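Local coordinates for protein starch synthase I (Hordeum vulgare, PDB 4HLN) that belongs to the plant starch synthases, glycosyltransferases of the GT-B fold in which two Rossmann-like domains face each other across a cleft, at residues Gln429-Leu434 / Ser508-Ala513; Tyr533-Gly538 / Lys607-Asp612. One frame throughout, in Å; residues are numbered along the deposited sequence.

How the contacts relate
From the N terminus the chain builds the domain with the nine-stranded mixed sheet, then enters the second domain near helix 419-432. Strands 442-446, 471-476 and 497-501 with their helices follow before helix 505-514 returns to the end of helix 419-432; contact 1 closes this loop of 73 residues. Helix 529-536 comes next, and after 68 intervening residues contact 2 joins its end to the turn before helix 611-627. The two loops run in series, neither nested nor crossing; the centres of the two contacts are about 20 Å apart. Tyr537 bridges them by packing on Thr512 and Ala513. Contact 1 stays within the second domain; contact 2 lies where the chain crosses back to the first.

Contact 1 (Gln429-Leu434 / Ser508-Ala513); sequences QRELGL and SHRITA
Glu431 and Arg510 meet at the surface in a one-armed salt bridge, with Glu431 OE2 2.8 Å from Arg510 NH1. The Glu431 side chain, CG anti to the backbone N (chi1 -164°) and extended beyond, leaves its helix toward helix 505-514 and crosses Arg510 at about a right angle. OE2 comes in at the edge of the guanidinium, near its plane, but the carboxylate and guanidinium planes stand 40° apart; this is not a flat, two-pronged pairing. The other oxygen, Glu431 OE1, lies 3.4 Å from Arg510 CD, against the aliphatic part of the chain. A hydrogen bond from Arg510 NE to Cys408 O also helps to set the guanidinium.

Backbone bonds shape the helix end beside the bridge. Gly433, with positive phi, closes a Schellman motif: Leu434 N reaches Gln429 O at 2.8 Å and Gly433 N reaches Arg430 O at 3.1 Å. Arg498 binds the carbonyls of Leu432 and Gly433.

The apolar side chains turn to the sheet, Leu432 onto Val473 and Ile511 onto Leu475. Neighbouring helices packed on one side of a parallel sheet are typical of a Rossmann-like domain; the ion pair joins two of them at the surface here.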
# COMPACT_ATOMS: atom_id res chain seq x y z
N GLN A 429 -10.30 -13.54 26.89
CA GLN A 429 -9.54 -13.54 28.14
C GLN A 429 -9.40 -14.97 28.64
O GLN A 429 -8.33 -15.39 29.08
CB GLN A 429 -10.20 -12.66 29.19
CG GLN A 429 -10.03 -11.19 28.90
CD GLN A 429 -11.01 -10.32 29.66
OE1 GLN A 429 -12.15 -10.71 29.90
NE2 GLN A 429 -10.57 -9.11 30.02
N ARG A 430 -10.48 -15.74 28.52
CA ARG A 430 -10.44 -17.12 28.97
C ARG A 430 -9.44 -17.95 28.18
O ARG A 430 -8.60 -18.64 28.75
CB ARG A 430 -11.84 -17.73 28.96
CG ARG A 430 -12.78 -17.12 30.02
CD ARG A 430 -14.04 -17.96 30.22
NE ARG A 430 -15.25 -17.15 30.06
CZ ARG A 430 -15.94 -16.64 31.07
NH1 ARG A 430 -15.57 -16.84 32.31
NH2 ARG A 430 -17.03 -15.91 30.83
N GLU A 431 -9.51 -17.87 26.86
CA GLU A 431 -8.58 -18.58 26.00
C GLU A 431 -7.10 -18.23 26.30
O GLU A 431 -6.21 -19.06 26.14
CB GLU A 431 -8.90 -18.25 24.55
CG GLU A 431 -8.30 -19.18 23.53
CD GLU A 431 -8.69 -18.77 22.10
OE1 GLU A 431 -9.57 -17.89 21.94
OE2 GLU A 431 -8.11 -19.34 21.14
N LEU A 432 -6.85 -17.00 26.73
CA LEU A 432 -5.48 -16.54 26.94
C LEU A 432 -5.05 -16.70 28.40
O LEU A 432 -3.87 -16.55 28.72
CB LEU A 432 -5.32 -15.09 26.50
CG LEU A 432 -5.63 -14.82 25.03
CD1 LEU A 432 -5.72 -13.34 24.73
CD2 LEU A 432 -4.60 -15.47 24.15
N GLY A 433 -6.00 -16.98 29.27
CA GLY A 433 -5.70 -17.20 30.67
C GLY A 433 -5.65 -15.90 31.45
O GLY A 433 -5.08 -15.82 32.54
N LEU A 434 -6.25 -14.86 30.89
CA LEU A 434 -6.29 -13.58 31.56
C LEU A 434 -7.45 -13.49 32.53
O LEU A 434 -8.49 -14.14 32.34
CB LEU A 434 -6.40 -12.46 30.53
CG LEU A 434 -5.15 -12.28 29.67
CD1 LEU A 434 -5.47 -11.37 28.50
CD2 LEU A 434 -4.01 -11.72 30.52
N SER A 508 -6.21 -14.69 15.29
CA SER A 508 -6.13 -13.28 14.96
C SER A 508 -7.53 -12.67 14.81
O SER A 508 -7.75 -11.51 15.18
CB SER A 508 -5.28 -13.06 13.71
OG SER A 508 -5.86 -13.68 12.59
N HIS A 509 -8.48 -13.46 14.31
CA HIS A 509 -9.86 -12.98 14.20
C HIS A 509 -10.43 -12.74 15.60
O HIS A 509 -11.07 -11.72 15.85
CB HIS A 509 -10.75 -13.98 13.43
CG HIS A 509 -10.63 -13.89 11.93
ND1 HIS A 509 -11.67 -13.46 11.13
CD2 HIS A 509 -9.61 -14.18 11.10
CE1 HIS A 509 -11.28 -13.47 9.87
NE2 HIS A 509 -10.04 -13.91 9.82
N ARG A 510 -10.19 -13.68 16.51
CA ARG A 510 -10.70 -13.57 17.88
C ARG A 510 -10.04 -12.44 18.66
O ARG A 510 -10.69 -11.81 19.50
CB ARG A 510 -10.49 -14.87 18.63
CG ARG A 510 -11.61 -15.86 18.44
CD ARG A 510 -11.23 -17.19 19.05
NE ARG A 510 -11.30 -18.22 18.02
CZ ARG A 510 -10.40 -19.17 17.84
NH1 ARG A 510 -9.34 -19.24 18.64
NH2 ARG A 510 -10.57 -20.06 16.87
N ILE A 511 -8.76 -12.19 18.39
CA ILE A 511 -8.10 -11.06 19.02
C ILE A 511 -8.73 -9.78 18.52
O ILE A 511 -9.06 -8.89 19.30
CB ILE A 511 -6.59 -11.05 18.75
CG1 ILE A 511 -5.90 -12.02 19.70
CG2 ILE A 511 -6.02 -9.66 18.97
CD1 ILE A 511 -4.54 -12.42 19.24
N THR A 512 -8.91 -9.69 17.21
CA THR A 512 -9.47 -8.49 16.61
C THR A 512 -10.83 -8.19 17.22
O THR A 512 -11.12 -7.04 17.57
CB THR A 512 -9.60 -8.64 15.09
OG1 THR A 512 -8.32 -8.94 14.55
CG2 THR A 512 -10.12 -7.36 14.46
N ALA A 513 -11.65 -9.22 17.36
CA ALA A 513 -12.98 -9.05 17.93
C ALA A 513 -12.94 -8.82 19.44
O ALA A 513 -13.71 -8.01 19.95
CB ALA A 513 -13.89 -10.24 17.58

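Contact 2 (Tyr533-Gly538 / Lys607-Asp612); sequences YAMQYG and KDHTWD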
# COMPACT_ATOMS: atom_id res chain seq x y z
N TYR A 533 -9.61 -3.80 9.58
CA TYR A 533 -10.17 -4.90 10.36
C TYR A 533 -10.63 -4.41 11.73
O TYR A 533 -11.75 -4.71 12.17
CB TYR A 533 -9.13 -5.99 10.54
CG TYR A 533 -8.61 -6.59 9.26
CD1 TYR A 533 -9.44 -6.80 8.17
CD2 TYR A 533 -7.27 -6.96 9.15
CE1 TYR A 533 -8.95 -7.36 7.00
CE2 TYR A 533 -6.78 -7.53 7.99
CZ TYR A 533 -7.62 -7.72 6.92
OH TYR A 533 -7.11 -8.28 5.78
N ALA A 534 -9.77 -3.65 12.40
CA ALA A 534 -10.12 -3.11 13.70
C ALA A 534 -11.43 -2.35 13.60
O ALA A 534 -12.40 -2.66 14.30
CB ALA A 534 -9.01 -2.20 14.21
N MET A 535 -11.46 -1.36 12.71
CA MET A 535 -12.64 -0.53 12.52
C MET A 535 -13.85 -1.37 12.14
O MET A 535 -14.94 -1.19 12.68
CB MET A 535 -12.35 0.54 11.46
CG MET A 535 -11.61 1.78 12.00
SD MET A 535 -10.96 2.89 10.74
CE MET A 535 -12.45 3.69 10.15
N GLN A 536 -13.65 -2.30 11.23
CA GLN A 536 -14.72 -3.19 10.79
C GLN A 536 -15.30 -3.95 11.98
O GLN A 536 -16.46 -4.38 11.94
CB GLN A 536 -14.17 -4.18 9.75
CG GLN A 536 -15.14 -5.24 9.28
CD GLN A 536 -16.27 -4.68 8.41
OE1 GLN A 536 -16.41 -3.46 8.23
NE2 GLN A 536 -17.09 -5.58 7.87
N TYR A 537 -14.50 -4.10 13.03
CA TYR A 537 -14.89 -4.92 14.17
C TYR A 537 -15.19 -4.13 15.44
O TYR A 537 -15.36 -4.72 16.51
CB TYR A 537 -13.79 -5.93 14.46
CG TYR A 537 -13.91 -7.17 13.64
CD1 TYR A 537 -13.81 -7.11 12.27
CD2 TYR A 537 -14.14 -8.41 14.23
CE1 TYR A 537 -13.93 -8.24 11.50
CE2 TYR A 537 -14.27 -9.55 13.47
CZ TYR A 537 -14.17 -9.45 12.09
OH TYR A 537 -14.28 -10.56 11.29
N GLY A 538 -15.25 -2.81 15.33
CA GLY A 538 -15.49 -1.98 16.50
C GLY A 538 -14.32 -2.00 17.47
O GLY A 538 -14.47 -1.73 18.66
N LYS A 607 -18.23 2.64 8.52
CA LYS A 607 -17.37 2.97 7.37
C LYS A 607 -17.31 1.85 6.34
O LYS A 607 -17.37 0.66 6.69
CB LYS A 607 -15.94 3.33 7.80
CG LYS A 607 -15.72 4.81 8.17
CD LYS A 607 -14.49 5.43 7.46
CE LYS A 607 -14.61 5.39 5.91
NZ LYS A 607 -15.79 6.10 5.30
N ASP A 608 -17.21 2.22 5.06
CA ASP A 608 -17.08 1.25 3.99
C ASP A 608 -15.59 0.96 3.76
O ASP A 608 -14.83 1.86 3.40
CB ASP A 608 -17.72 1.76 2.70
CG ASP A 608 -17.74 0.72 1.58
OD1 ASP A 608 -18.45 0.93 0.58
OD2 ASP A 608 -17.05 -0.31 1.70
N HIS A 609 -15.19 -0.29 3.98
CA HIS A 609 -13.80 -0.68 3.85
C HIS A 609 -13.62 -1.66 2.70
O HIS A 609 -12.64 -2.40 2.65
CB HIS A 609 -13.30 -1.34 5.14
CG HIS A 609 -13.52 -0.53 6.37
ND1 HIS A 609 -12.87 0.66 6.62
CD2 HIS A 609 -14.32 -0.76 7.45
CE1 HIS A 609 -13.26 1.14 7.79
NE2 HIS A 609 -14.15 0.30 8.31
N THR A 610 -14.59 -1.68 1.80
CA THR A 610 -14.52 -2.60 0.67
C THR A 610 -13.62 -2.05 -0.41
O THR A 610 -13.21 -0.90 -0.39
CB THR A 610 -15.90 -2.88 0.05
OG1 THR A 610 -16.35 -1.72 -0.69
CG2 THR A 610 -16.90 -3.21 1.14
N TRP A 611 -13.34 -2.91 -1.38
CA TRP A 611 -12.62 -2.50 -2.56
C TRP A 611 -13.45 -1.61 -3.47
O TRP A 611 -12.91 -0.77 -4.18
CB TRP A 611 -12.12 -3.74 -3.30
CG TRP A 611 -10.91 -4.29 -2.64
CD1 TRP A 611 -10.85 -5.39 -1.83
CD2 TRP A 611 -9.58 -3.76 -2.69
NE1 TRP A 611 -9.56 -5.58 -1.41
CE2 TRP A 611 -8.76 -4.59 -1.91
CE3 TRP A 611 -9.00 -2.66 -3.34
CZ2 TRP A 611 -7.40 -4.36 -1.75
CZ3 TRP A 611 -7.65 -2.43 -3.18
CH2 TRP A 611 -6.86 -3.28 -2.39
N ASP A 612 -14.77 -1.78 -3.47
CA ASP A 612 -15.62 -0.90 -4.25
C ASP A 612 -15.41 0.53 -3.80
O ASP A 612 -15.28 1.44 -4.61
CB ASP A 612 -17.10 -1.27 -4.12
CG ASP A 612 -17.57 -2.13 -5.26
OD1 ASP A 612 -17.06 -1.97 -6.40
OD2 ASP A 612 -18.45 -2.99 -5.02
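His609 abuts Met535 and Gln536 where the Schellman end of helix 529-536 meets the linker to helix 611-627, the segment that returns to the first domain of the GT-B fold.

The contacts across are at the imidazole edge. Met535 CE lies near the ring plane, 3.6 Å from His609 CE1. Met535 CB is 3.6 Å from His609 NE2. The Met-aromatic approach is oblique: Met535 SD is 5.1 Å from the centroid of the His609 ring, 65° off its normal. A bend at chi3 (74°) turns the same methyl to Lys607 CD, 3.8 Å from Met535 CE, the two chains running alongside each other. On the other side of NE2 the amide oxygen Gln536 OE1 meets a ring CH carbon edge-on, 3.5 Å from His609 CD2, its amide almost perpendicular to the ring (84°).

Polar bonds hold both groups: Gln536 NE2 bonds to Trp401 O, and His609 NE2 to Gly604 O, which helps to set the rotation of the ring.

Beyond His609, Thr610 is the N-cap of helix 611-627, bonded through OG1 to His613 N. Asp608 forms an Asx turn there: its OD2 takes Thr610 N nearly end-on at 2.8 Å and Thr610 OG1 at 2.9 Å on the syn side, a little out of the carboxylate plane.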